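Local coordinates for protein N-acetyltransferase (Staphylococcus aureus subsp. aureus, PDB 4LUA) that probably transfers an acetyl group from acetyl-CoA to an amino group of a substrate not yet identified here, at residues 55-60 with 69-74. Numbering follows the deposited sequence.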
loop_
_atom_site.group_PDB
_atom_site.type_symbol
_atom_site.label_atom_id
_atom_site.label_comp_id
_atom_site.label_asym_id
_atom_site.label_seq_id
_atom_site.Cartn_x
_atom_site.Cartn_y
_atom_site.Cartn_z
ATOM N N CYS A 55 9.723 -8.104 -2.257
ATOM C CA CYS A 55 8.581 -7.238 -2.422
ATOM C C CYS A 55 7.590 -8.085 -3.156
ATOM O O CYS A 55 7.900 -8.572 -4.268
ATOM C CB CYS A 55 8.951 -6.090 -3.352
ATOM S SG CYS A 55 7.723 -4.825 -3.448
ATOM N N ILE A 56 6.426 -8.275 -2.587
ATOM C CA ILE A 56 5.365 -8.968 -3.283
ATOM C C ILE A 56 4.263 -7.949 -3.555
ATOM O O ILE A 56 3.896 -7.146 -2.690
ATOM C CB ILE A 56 4.824 -10.181 -2.493
ATOM C CG1 ILE A 56 3.752 -10.890 -3.324
ATOM C CG2 ILE A 56 4.150 -9.773 -1.218
ATOM C CD1 ILE A 56 3.376 -12.254 -2.805
ATOM N N VAL A 57 3.749 -7.954 -4.772
ATOM C CA VAL A 57 2.735 -6.985 -5.209
ATOM C C VAL A 57 1.412 -7.648 -5.497
ATOM O O VAL A 57 1.345 -8.677 -6.187
ATOM C CB VAL A 57 3.245 -6.258 -6.498
ATOM C CG1 VAL A 57 2.210 -5.193 -6.950
ATOM C CG2 VAL A 57 4.638 -5.644 -6.255
ATOM N N PHE A 58 0.328 -7.071 -4.957
ATOM C CA PHE A 58 -0.992 -7.664 -5.149
ATOM C C PHE A 58 -1.872 -6.743 -5.960
ATOM O O PHE A 58 -1.791 -5.480 -5.765
ATOM C CB PHE A 58 -1.633 -7.837 -3.753
ATOM C CG PHE A 58 -0.781 -8.678 -2.821
ATOM C CD1 PHE A 58 -0.637 -10.029 -3.117
ATOM C CD2 PHE A 58 -0.167 -8.143 -1.665
ATOM C CE1 PHE A 58 0.161 -10.851 -2.295
ATOM C CE2 PHE A 58 0.615 -8.967 -0.816
ATOM C CZ PHE A 58 0.776 -10.300 -1.133
ATOM N N GLY A 59 -2.745 -7.344 -6.777
ATOM C CA GLY A 59 -3.714 -6.533 -7.527
ATOM C C GLY A 59 -5.127 -7.037 -7.333
ATOM O O GLY A 59 -5.337 -8.229 -7.259
ATOM N N CYS A 60 -6.091 -6.127 -7.213
ATOM C CA CYS A 60 -7.495 -6.524 -7.151
ATOM C C CYS A 60 -8.078 -6.360 -8.552
ATOM O O CYS A 60 -7.999 -5.272 -9.182
ATOM C CB CYS A 60 -8.252 -5.539 -6.265
ATOM S SG CYS A 60 -7.604 -5.611 -4.552
ATOM N N THR A 69 -4.197 -1.780 -6.004
ATOM C CA THR A 69 -2.967 -2.532 -5.738
ATOM C C THR A 69 -2.368 -2.101 -4.409
ATOM O O THR A 69 -2.619 -0.973 -3.954
ATOM C CB THR A 69 -1.911 -2.286 -6.864
ATOM O OG1 THR A 69 -0.775 -3.157 -6.675
ATOM C CG2 THR A 69 -1.431 -0.808 -7.024
ATOM N N ALA A 70 -1.589 -3.023 -3.802
ATOM C CA ALA A 70 -0.667 -2.620 -2.722
ATOM C C ALA A 70 0.471 -3.623 -2.741
ATOM O O ALA A 70 0.301 -4.730 -3.252
ATOM C CB ALA A 70 -1.413 -2.587 -1.351
ATOM N N ALA A 71 1.618 -3.210 -2.187
ATOM C CA ALA A 71 2.819 -4.045 -2.137
ATOM C C ALA A 71 3.243 -4.228 -0.650
ATOM O O ALA A 71 3.020 -3.373 0.221
ATOM C CB ALA A 71 3.896 -3.364 -2.939
ATOM N N LEU A 72 3.820 -5.395 -0.387
ATOM C CA LEU A 72 4.334 -5.693 0.916
ATOM C C LEU A 72 5.836 -5.830 0.673
ATOM O O LEU A 72 6.303 -6.770 0.004
ATOM C CB LEU A 72 3.676 -7.005 1.387
ATOM C CG LEU A 72 4.057 -7.510 2.750
ATOM C CD1 LEU A 72 3.801 -6.421 3.812
ATOM C CD2 LEU A 72 3.286 -8.819 3.071
ATOM N N GLU A 73 6.593 -4.908 1.265
ATOM C CA GLU A 73 8.045 -4.863 1.044
ATOM C C GLU A 73 8.715 -5.316 2.332
ATOM O O GLU A 73 8.426 -4.789 3.413
ATOM C CB GLU A 73 8.492 -3.435 0.641
ATOM C CG GLU A 73 10.035 -3.333 0.499
ATOM C CD GLU A 73 10.536 -1.940 0.117
ATOM O OE1 GLU A 73 11.752 -1.793 -0.149
ATOM O OE2 GLU A 73 9.730 -0.982 0.104
ATOM N N GLN A 74 9.596 -6.305 2.249
ATOM C CA GLN A 74 10.380 -6.666 3.410
ATOM C C GLN A 74 11.689 -5.853 3.385
ATOM O O GLN A 74 12.491 -5.967 2.424
ATOM C CB GLN A 74 10.686 -8.178 3.394
ATOM C CG GLN A 74 10.627 -8.874 4.767
ATOM C CD GLN A 74 9.931 -10.247 4.721
ATOM O OE1 GLN A 74 9.312 -10.614 3.718
ATOM N NE2 GLN A 74 10.030 -11.000 5.812
#
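Cys55 opens the pairing opposite Glu73 in a non-hydrogen-bonded antiparallel site, where Cys55 SG lies 4.1 Å from Ala71 CB; the carboxylate of Glu73 leads off to a salt bridge with Lys87. Ile56 and Leu72 form the first hydrogen-bonded pair: Ile56 N donates to Leu72 O, and Leu72 N returns a bond of 2.9 Å to Ile56 O that is nearly straight (170° at the hydrogen). On the face shared by Ile56 and Leu72, CG2 of Ile56 meets Leu72 CB at 3.8 Å, while the end of the isoleucine leads away from the partner strand, and its side chain also touches Tyr109 of helix 96-112. Val57, across from Ala71, divides its branches: CG2 packs on Ala71 CB, whereas Val57 CG1, anti to N (chi1 -178°), reaches to 3.6 Å from Thr69 OG1. Tyr18 of helix 15-25 touches both Val57 and Thr69, which places this helix against their face. Phe58 N bonds to Ala70 O at 2.9 Å. Phe58 O accepts two bonds, from Ala70 N at 3.2 Å and from Thr69 OG1 at 2.7 Å, the two donors arriving from opposite faces of the carbonyl plane; the hydroxyl thus gains a backbone partner within a buried region. The ring of Phe58 carries CE2 to 4.3 Å from Leu72 CB and makes edge-to-face contacts with Phe105 and Tyr109. Gly59 then lies opposite Thr69 as another non-hydrogen-bonded pair. Alternating pair types and an axis angle of 166° establish antiparallel pairing; because strand 55-62 runs almost directly into strand 65-75, the two form a beta hairpin, central in the four-stranded sheet 6-9, 55-62, 65-75, 83-91 with helices packed on both faces, as in the N-terminal half of the GNAT fold.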